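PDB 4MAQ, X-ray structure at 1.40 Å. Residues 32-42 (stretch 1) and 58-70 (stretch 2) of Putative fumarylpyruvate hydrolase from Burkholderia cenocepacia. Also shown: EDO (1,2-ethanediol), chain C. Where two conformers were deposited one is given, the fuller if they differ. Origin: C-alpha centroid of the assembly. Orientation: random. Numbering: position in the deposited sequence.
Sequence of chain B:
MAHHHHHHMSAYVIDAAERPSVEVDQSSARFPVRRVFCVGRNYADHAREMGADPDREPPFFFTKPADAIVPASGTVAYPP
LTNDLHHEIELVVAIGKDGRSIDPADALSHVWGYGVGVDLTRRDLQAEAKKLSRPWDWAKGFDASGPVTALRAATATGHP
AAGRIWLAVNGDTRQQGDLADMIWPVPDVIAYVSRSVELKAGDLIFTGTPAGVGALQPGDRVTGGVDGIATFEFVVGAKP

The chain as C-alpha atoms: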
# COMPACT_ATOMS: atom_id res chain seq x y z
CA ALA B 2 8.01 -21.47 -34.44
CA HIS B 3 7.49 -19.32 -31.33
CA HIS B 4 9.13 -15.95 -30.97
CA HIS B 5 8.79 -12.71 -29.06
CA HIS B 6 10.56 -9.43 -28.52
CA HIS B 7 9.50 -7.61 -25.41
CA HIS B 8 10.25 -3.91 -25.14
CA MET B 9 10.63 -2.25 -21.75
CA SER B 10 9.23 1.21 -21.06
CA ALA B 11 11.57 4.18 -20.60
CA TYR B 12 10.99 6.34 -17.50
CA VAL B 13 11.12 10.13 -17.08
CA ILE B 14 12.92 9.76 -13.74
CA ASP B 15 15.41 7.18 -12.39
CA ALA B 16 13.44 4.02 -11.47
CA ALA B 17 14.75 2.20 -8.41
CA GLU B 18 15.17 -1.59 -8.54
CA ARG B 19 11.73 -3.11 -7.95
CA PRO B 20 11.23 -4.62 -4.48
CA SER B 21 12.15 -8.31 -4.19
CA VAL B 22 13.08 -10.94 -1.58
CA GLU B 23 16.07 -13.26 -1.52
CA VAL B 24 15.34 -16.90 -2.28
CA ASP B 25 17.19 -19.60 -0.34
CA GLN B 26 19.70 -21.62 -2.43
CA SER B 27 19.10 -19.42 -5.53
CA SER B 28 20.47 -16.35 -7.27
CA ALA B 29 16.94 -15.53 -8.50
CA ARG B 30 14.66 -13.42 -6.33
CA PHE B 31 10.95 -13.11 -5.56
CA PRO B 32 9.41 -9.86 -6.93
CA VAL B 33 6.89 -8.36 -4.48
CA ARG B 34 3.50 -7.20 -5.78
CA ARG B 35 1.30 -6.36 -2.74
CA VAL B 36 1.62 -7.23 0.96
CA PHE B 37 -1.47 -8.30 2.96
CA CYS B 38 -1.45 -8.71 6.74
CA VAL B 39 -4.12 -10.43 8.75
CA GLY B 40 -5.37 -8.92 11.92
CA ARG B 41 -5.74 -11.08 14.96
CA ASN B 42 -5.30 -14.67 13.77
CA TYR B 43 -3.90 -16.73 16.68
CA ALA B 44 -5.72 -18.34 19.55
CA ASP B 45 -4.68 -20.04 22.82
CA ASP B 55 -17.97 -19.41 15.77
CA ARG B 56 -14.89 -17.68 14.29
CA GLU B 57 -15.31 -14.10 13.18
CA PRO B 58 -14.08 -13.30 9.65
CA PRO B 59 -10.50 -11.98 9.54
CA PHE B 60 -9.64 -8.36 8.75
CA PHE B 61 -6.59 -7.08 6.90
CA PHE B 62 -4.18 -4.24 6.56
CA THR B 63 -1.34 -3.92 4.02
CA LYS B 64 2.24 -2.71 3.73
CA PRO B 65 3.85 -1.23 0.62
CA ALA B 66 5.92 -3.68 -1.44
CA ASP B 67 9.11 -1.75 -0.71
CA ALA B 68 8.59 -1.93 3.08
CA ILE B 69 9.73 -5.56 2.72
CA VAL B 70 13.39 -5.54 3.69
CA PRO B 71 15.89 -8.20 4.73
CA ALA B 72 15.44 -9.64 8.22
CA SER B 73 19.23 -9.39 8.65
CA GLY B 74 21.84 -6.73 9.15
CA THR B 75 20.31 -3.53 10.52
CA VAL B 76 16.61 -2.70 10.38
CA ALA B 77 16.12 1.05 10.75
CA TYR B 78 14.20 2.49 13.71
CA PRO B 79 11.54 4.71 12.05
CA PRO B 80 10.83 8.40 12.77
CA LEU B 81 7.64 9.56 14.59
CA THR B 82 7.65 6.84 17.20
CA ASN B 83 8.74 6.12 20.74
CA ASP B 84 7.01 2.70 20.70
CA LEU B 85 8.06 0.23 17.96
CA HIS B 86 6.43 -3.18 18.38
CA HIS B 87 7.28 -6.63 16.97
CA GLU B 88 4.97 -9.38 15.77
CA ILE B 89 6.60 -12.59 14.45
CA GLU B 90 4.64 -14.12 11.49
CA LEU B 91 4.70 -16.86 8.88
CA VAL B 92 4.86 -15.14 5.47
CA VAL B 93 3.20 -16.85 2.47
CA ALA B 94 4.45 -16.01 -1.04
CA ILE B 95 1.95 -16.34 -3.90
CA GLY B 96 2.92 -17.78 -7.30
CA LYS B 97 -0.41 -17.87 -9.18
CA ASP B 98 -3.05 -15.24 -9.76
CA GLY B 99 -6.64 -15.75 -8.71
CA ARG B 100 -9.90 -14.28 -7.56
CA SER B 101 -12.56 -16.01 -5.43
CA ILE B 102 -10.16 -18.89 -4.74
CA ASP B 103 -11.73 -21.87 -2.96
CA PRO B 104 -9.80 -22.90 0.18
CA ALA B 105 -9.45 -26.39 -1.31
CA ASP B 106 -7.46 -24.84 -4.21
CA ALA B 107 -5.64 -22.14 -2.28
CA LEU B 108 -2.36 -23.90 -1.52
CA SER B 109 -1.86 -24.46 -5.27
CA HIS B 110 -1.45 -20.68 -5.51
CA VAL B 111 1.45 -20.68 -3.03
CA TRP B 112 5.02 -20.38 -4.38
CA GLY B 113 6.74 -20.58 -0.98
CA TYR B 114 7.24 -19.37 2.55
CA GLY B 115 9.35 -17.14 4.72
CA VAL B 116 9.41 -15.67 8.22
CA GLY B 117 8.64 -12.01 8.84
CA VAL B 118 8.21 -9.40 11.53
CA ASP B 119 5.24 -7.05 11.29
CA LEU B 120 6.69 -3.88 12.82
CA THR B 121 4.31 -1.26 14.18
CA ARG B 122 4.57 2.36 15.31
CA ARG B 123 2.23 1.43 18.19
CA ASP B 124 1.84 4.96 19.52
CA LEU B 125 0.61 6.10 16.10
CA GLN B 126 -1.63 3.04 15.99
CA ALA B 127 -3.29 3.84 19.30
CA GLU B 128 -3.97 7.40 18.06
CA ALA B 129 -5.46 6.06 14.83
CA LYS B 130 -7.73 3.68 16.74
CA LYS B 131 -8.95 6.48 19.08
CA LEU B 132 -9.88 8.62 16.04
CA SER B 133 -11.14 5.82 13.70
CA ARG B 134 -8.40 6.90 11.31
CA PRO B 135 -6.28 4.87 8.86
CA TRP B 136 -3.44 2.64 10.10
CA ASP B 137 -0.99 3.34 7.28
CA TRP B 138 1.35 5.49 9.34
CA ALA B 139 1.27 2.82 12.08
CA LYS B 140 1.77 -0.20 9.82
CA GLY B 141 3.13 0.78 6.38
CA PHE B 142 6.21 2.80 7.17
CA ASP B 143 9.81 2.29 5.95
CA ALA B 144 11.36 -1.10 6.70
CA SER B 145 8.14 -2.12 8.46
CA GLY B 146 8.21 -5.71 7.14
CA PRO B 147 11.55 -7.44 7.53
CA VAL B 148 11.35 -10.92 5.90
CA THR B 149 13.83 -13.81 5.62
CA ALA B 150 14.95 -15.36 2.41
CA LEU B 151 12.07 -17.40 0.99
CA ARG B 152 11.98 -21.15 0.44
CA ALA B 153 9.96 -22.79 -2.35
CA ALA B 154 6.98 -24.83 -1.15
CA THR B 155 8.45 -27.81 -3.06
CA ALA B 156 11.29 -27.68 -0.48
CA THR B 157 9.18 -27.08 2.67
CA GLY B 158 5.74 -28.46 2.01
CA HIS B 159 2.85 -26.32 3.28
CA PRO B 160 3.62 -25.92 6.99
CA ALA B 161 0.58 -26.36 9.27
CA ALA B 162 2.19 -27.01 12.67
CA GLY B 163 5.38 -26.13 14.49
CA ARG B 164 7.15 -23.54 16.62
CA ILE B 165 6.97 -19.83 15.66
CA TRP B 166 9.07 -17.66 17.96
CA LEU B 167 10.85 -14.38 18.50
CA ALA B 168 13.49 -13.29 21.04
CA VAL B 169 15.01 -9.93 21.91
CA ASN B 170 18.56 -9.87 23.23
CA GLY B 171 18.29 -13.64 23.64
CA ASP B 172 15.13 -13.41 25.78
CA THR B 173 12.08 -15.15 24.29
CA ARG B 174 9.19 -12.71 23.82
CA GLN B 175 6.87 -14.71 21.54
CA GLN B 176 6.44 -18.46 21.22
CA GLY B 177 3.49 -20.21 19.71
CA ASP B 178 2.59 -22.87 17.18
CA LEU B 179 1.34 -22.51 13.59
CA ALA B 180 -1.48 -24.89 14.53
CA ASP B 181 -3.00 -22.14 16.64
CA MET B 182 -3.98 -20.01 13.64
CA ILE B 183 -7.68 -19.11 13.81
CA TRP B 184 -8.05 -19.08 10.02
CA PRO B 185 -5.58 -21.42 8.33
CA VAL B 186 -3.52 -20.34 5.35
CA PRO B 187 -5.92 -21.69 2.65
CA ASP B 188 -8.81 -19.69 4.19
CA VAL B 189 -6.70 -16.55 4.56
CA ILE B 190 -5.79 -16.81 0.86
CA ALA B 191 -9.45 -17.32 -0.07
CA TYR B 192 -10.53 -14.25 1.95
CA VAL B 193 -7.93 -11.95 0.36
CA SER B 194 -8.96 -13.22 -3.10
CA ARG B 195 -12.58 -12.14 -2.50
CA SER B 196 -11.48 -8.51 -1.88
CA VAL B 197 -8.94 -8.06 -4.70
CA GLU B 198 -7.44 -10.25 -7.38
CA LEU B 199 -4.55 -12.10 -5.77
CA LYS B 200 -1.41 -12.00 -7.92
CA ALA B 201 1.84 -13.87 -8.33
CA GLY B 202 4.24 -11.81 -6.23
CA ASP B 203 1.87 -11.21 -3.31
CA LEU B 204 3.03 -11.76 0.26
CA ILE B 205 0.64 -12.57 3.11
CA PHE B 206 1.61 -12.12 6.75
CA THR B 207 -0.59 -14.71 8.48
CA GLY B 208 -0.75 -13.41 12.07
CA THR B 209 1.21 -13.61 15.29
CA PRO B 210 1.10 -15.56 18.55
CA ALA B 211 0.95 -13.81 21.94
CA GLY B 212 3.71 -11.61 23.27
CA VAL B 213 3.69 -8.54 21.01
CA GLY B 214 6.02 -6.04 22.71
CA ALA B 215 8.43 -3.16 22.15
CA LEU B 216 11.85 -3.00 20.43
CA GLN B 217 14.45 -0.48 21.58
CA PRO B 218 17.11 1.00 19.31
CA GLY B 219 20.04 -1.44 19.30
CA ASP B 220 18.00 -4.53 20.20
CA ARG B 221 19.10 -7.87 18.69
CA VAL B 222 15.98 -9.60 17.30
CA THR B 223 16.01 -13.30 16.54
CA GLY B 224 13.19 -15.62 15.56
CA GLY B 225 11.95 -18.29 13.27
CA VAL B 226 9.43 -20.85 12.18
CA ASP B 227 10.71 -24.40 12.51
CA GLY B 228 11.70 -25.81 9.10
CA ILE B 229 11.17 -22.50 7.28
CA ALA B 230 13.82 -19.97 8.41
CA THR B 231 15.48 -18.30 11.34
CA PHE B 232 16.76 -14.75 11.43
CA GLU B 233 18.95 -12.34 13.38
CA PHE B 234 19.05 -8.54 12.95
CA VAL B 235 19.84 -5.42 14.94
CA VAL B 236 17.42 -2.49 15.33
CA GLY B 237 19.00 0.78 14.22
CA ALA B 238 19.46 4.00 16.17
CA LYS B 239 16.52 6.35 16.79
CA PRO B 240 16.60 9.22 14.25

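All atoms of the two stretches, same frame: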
# COMPACT_ATOMS: atom_id res chain seq x y z
N PRO B 32 9.86 -11.25 -6.76
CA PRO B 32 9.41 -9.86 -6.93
C PRO B 32 8.09 -9.64 -6.17
O PRO B 32 7.15 -10.42 -6.34
CB PRO B 32 9.21 -9.76 -8.46
CG PRO B 32 8.78 -11.13 -8.86
CD PRO B 32 9.50 -12.09 -7.92
N VAL B 33 8.04 -8.61 -5.34
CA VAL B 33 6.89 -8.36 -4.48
C VAL B 33 5.88 -7.47 -5.20
O VAL B 33 6.25 -6.42 -5.75
CB VAL B 33 7.31 -7.72 -3.14
CG1 VAL B 33 6.09 -7.48 -2.24
CG2 VAL B 33 8.32 -8.60 -2.41
N ARG B 34 4.61 -7.89 -5.13
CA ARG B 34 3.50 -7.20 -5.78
C ARG B 34 2.78 -6.37 -4.69
O ARG B 34 3.08 -5.18 -4.53
CB ARG B 34 2.63 -8.22 -6.54
CG ARG B 34 1.76 -7.64 -7.64
CD ARG B 34 0.59 -6.77 -7.18
NE ARG B 34 -0.41 -7.57 -6.46
CZ ARG B 34 -1.73 -7.45 -6.59
NH1 ARG B 34 -2.54 -8.25 -5.89
NH2 ARG B 34 -2.25 -6.56 -7.45
N ARG B 35 1.89 -7.00 -3.92
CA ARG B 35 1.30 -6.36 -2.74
C ARG B 35 1.59 -7.18 -1.48
O ARG B 35 2.01 -8.34 -1.60
CB ARG B 35 -0.21 -6.17 -2.90
CG ARG B 35 -0.61 -5.10 -3.90
CD ARG B 35 -2.13 -4.94 -3.95
NE ARG B 35 -2.55 -4.22 -5.15
CZ ARG B 35 -3.79 -4.19 -5.61
NH1 ARG B 35 -4.80 -4.71 -4.89
NH2 ARG B 35 -4.01 -3.65 -6.81
N VAL B 36 1.38 -6.57 -0.32
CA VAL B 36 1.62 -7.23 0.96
C VAL B 36 0.35 -7.13 1.81
O VAL B 36 -0.06 -6.02 2.15
CB VAL B 36 2.81 -6.61 1.71
CG1 VAL B 36 3.05 -7.34 3.05
CG2 VAL B 36 4.06 -6.64 0.86
N PHE B 37 -0.25 -8.27 2.15
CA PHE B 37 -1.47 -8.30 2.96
C PHE B 37 -1.14 -8.88 4.32
O PHE B 37 -0.37 -9.86 4.42
CB PHE B 37 -2.51 -9.19 2.28
CG PHE B 37 -2.80 -8.81 0.86
CD1 PHE B 37 -3.67 -7.77 0.59
CD2 PHE B 37 -2.19 -9.47 -0.21
CE1 PHE B 37 -3.96 -7.39 -0.72
CE2 PHE B 37 -2.49 -9.09 -1.52
CZ PHE B 37 -3.37 -8.06 -1.76
N CYS B 38 -1.76 -8.32 5.36
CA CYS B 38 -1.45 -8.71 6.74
C CYS B 38 -2.75 -8.95 7.49
O CYS B 38 -3.61 -8.07 7.56
CB CYS B 38 -0.67 -7.61 7.45
SG CYS B 38 0.81 -7.05 6.57
N VAL B 39 -2.91 -10.14 8.02
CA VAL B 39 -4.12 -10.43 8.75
C VAL B 39 -4.04 -9.82 10.16
O VAL B 39 -2.96 -9.77 10.79
CB VAL B 39 -4.39 -11.95 8.75
CG1 VAL B 39 -3.44 -12.67 9.69
CG2 VAL B 39 -5.85 -12.27 9.06
N GLY B 40 -5.18 -9.27 10.56
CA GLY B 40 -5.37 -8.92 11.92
C GLY B 40 -5.45 -10.22 12.69
O GLY B 40 -5.18 -11.31 12.21
N ARG B 41 -5.88 -10.07 13.91
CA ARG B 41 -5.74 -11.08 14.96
C ARG B 41 -6.10 -12.48 14.46
O ARG B 41 -7.27 -12.76 14.19
CB ARG B 41 -6.62 -10.70 16.15
N ASN B 42 -5.11 -13.35 14.36
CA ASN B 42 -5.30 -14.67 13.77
C ASN B 42 -4.69 -15.83 14.55
O ASN B 42 -4.52 -16.91 13.99
CB ASN B 42 -4.81 -14.68 12.31
CG ASN B 42 -5.36 -15.86 11.52
OD1 ASN B 42 -6.54 -16.20 11.68
ND2 ASN B 42 -4.53 -16.46 10.66
N PRO B 58 -14.91 -13.49 10.84
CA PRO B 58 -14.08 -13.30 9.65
C PRO B 58 -12.84 -12.48 10.00
O PRO B 58 -12.89 -11.59 10.86
CB PRO B 58 -15.01 -12.52 8.71
CG PRO B 58 -16.39 -12.87 9.17
CD PRO B 58 -16.28 -12.96 10.65
N PRO B 59 -11.71 -12.76 9.31
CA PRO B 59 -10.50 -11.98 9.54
C PRO B 59 -10.64 -10.57 8.96
O PRO B 59 -11.50 -10.31 8.12
CB PRO B 59 -9.44 -12.74 8.74
CG PRO B 59 -10.21 -13.36 7.61
CD PRO B 59 -11.57 -13.70 8.18
N PHE B 60 -9.80 -9.66 9.42
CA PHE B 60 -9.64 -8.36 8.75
C PHE B 60 -8.17 -8.19 8.37
O PHE B 60 -7.31 -8.96 8.83
CB PHE B 60 -10.16 -7.20 9.61
CG PHE B 60 -9.31 -6.89 10.82
CD1 PHE B 60 -9.54 -7.54 12.05
CD2 PHE B 60 -8.31 -5.92 10.77
CE1 PHE B 60 -8.76 -7.24 13.17
CE2 PHE B 60 -7.54 -5.61 11.90
CZ PHE B 60 -7.76 -6.27 13.11
N PHE B 61 -7.90 -7.21 7.52
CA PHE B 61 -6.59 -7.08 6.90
C PHE B 61 -6.11 -5.65 6.85
O PHE B 61 -6.90 -4.72 6.64
CB PHE B 61 -6.65 -7.58 5.46
CG PHE B 61 -6.93 -9.06 5.36
CD1 PHE B 61 -8.24 -9.53 5.29
CD2 PHE B 61 -5.88 -9.97 5.33
CE1 PHE B 61 -8.48 -10.90 5.22
CE2 PHE B 61 -6.13 -11.32 5.23
CZ PHE B 61 -7.42 -11.79 5.18
N PHE B 62 -4.80 -5.46 7.00
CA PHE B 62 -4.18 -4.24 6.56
C PHE B 62 -3.09 -4.63 5.56
O PHE B 62 -2.95 -5.80 5.25
CB PHE B 62 -3.65 -3.44 7.77
CG PHE B 62 -2.68 -4.19 8.63
CD1 PHE B 62 -3.15 -5.01 9.66
CD2 PHE B 62 -1.30 -4.09 8.41
CE1 PHE B 62 -2.25 -5.72 10.44
CE2 PHE B 62 -0.42 -4.80 9.19
CZ PHE B 62 -0.88 -5.59 10.20
N THR B 63 -2.38 -3.65 5.02
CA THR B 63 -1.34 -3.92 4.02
C THR B 63 -0.07 -3.16 4.39
O THR B 63 -0.08 -2.33 5.27
CB THR B 63 -1.82 -3.52 2.61
OG1 THR B 63 -2.12 -2.12 2.60
CG2 THR B 63 -3.10 -4.28 2.21
N LYS B 64 1.02 -3.50 3.71
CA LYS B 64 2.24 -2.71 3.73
C LYS B 64 2.64 -2.49 2.27
O LYS B 64 2.32 -3.31 1.41
CB LYS B 64 3.38 -3.46 4.44
CG LYS B 64 3.12 -3.70 5.93
CD LYS B 64 4.28 -4.48 6.56
CE LYS B 64 3.97 -4.89 8.01
NZ LYS B 64 4.19 -3.79 8.99
N PRO B 65 3.38 -1.40 1.98
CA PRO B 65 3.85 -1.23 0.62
C PRO B 65 4.91 -2.29 0.28
O PRO B 65 5.63 -2.76 1.17
CB PRO B 65 4.43 0.19 0.61
CG PRO B 65 4.82 0.44 2.04
CD PRO B 65 3.80 -0.29 2.86
N ALA B 66 4.99 -2.65 -0.99
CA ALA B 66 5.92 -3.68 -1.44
C ALA B 66 7.35 -3.38 -1.00
O ALA B 66 8.08 -4.28 -0.60
CB ALA B 66 5.84 -3.84 -2.94
N ASP B 67 7.74 -2.10 -1.03
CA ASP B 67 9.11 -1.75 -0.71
C ASP B 67 9.36 -1.56 0.79
O ASP B 67 10.48 -1.21 1.16
CB ASP B 67 9.61 -0.56 -1.53
CG ASP B 67 8.96 0.74 -1.12
OD1 ASP B 67 7.72 0.78 -1.00
OD2 ASP B 67 9.70 1.72 -0.93
N ALA B 68 8.36 -1.83 1.64
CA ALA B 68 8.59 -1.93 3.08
C ALA B 68 9.16 -3.30 3.45
O ALA B 68 9.55 -3.51 4.61
CB ALA B 68 7.28 -1.72 3.82
N ILE B 69 9.17 -4.23 2.50
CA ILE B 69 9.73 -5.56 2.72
C ILE B 69 11.23 -5.45 2.54
O ILE B 69 11.72 -5.13 1.44
CB ILE B 69 9.13 -6.60 1.74
CG1 ILE B 69 7.59 -6.62 1.86
CG2 ILE B 69 9.75 -7.96 1.95
CD1 ILE B 69 7.04 -6.85 3.26
N VAL B 70 11.95 -5.68 3.63
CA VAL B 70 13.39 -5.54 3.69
C VAL B 70 13.99 -6.81 4.28
O VAL B 70 13.26 -7.64 4.84
CB VAL B 70 13.79 -4.31 4.56
CG1 VAL B 70 13.22 -3.03 3.97
CG2 VAL B 70 13.40 -4.50 6.03
C1 EDO C . 0.15 -0.59 0.81
O1 EDO C . 0.25 -0.39 2.22
C2 EDO C . -0.31 0.65 0.05
O2 EDO C . -1.67 0.99 0.33
O HOH W 1 0.74 -3.62 -0.77
O HOH W 2 -8.26 -10.81 11.71

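Within residues 58-70 and 32-42, two strand segments run antiparallel, with Phe-61 to Thr-63 facing Val-39 to Phe-37; their N-to-C directions are 144° apart, and the contact buries 745 Å² in all. Pro-58 lies out of reach. Pro-59 makes the first packing contact, its CB 3.6 Å from Val-39 CG2. Phe-60 opens the backbone ladder: its O accepts from Gly-40 N at 2.8 Å and nearly straight (173°). Its ring lies over Gly-40, with Gly-40 CA 3.9 Å from the ring centroid; this space is available because Gly-40 lacks a side chain, since an ideal CB there would fall 2.3 Å from Phe-60 CZ. Water 2 accepts from Phe-60 N (3.0 Å) and donates a weak bond to Arg-41 O (3.3 Å), linking the two stretches past the last direct hydrogen bond. Phe-61 faces Val-39 in a non-hydrogen-bonded pair; their side chains share a sheet face, with Phe-61 CE2 4.0 Å from Val-39 CG2, while Phe-61 CA approaches Cys-38 O at 3.2 Å. Phe-62 and Cys-38 exchange two hydrogen bonds, Phe-62 N to Cys-38 O (2.9 Å) and Cys-38 N to Phe-62 O (2.8 Å). On the opposite sheet face from Phe-61, the Phe-62 ring turns back over its partner, placing Cys-38 CB 3.5 Å from the ring centroid. Thr-63 returns to the Phe-61 side: its CG2 meets Phe-37 CD1 at 3.9 Å, and its OG1 accepts from ethanediol O1 at 3.0 Å. Lys-64 N donates to Val-36 O at a longer 3.2 Å; the return link runs through water 1, which donates to Lys-64 O (2.7 Å) and accepts from Val-36 N (3.1 Å). Beyond Pro-65 no direct hydrogen bond joins the stretches: Ala-66 CB lies 3.5 Å from Arg-34 O and 3.7 Å from Val-33 CG1, and Ile-69 CG1 packs 3.7 Å from Val-36 CG2.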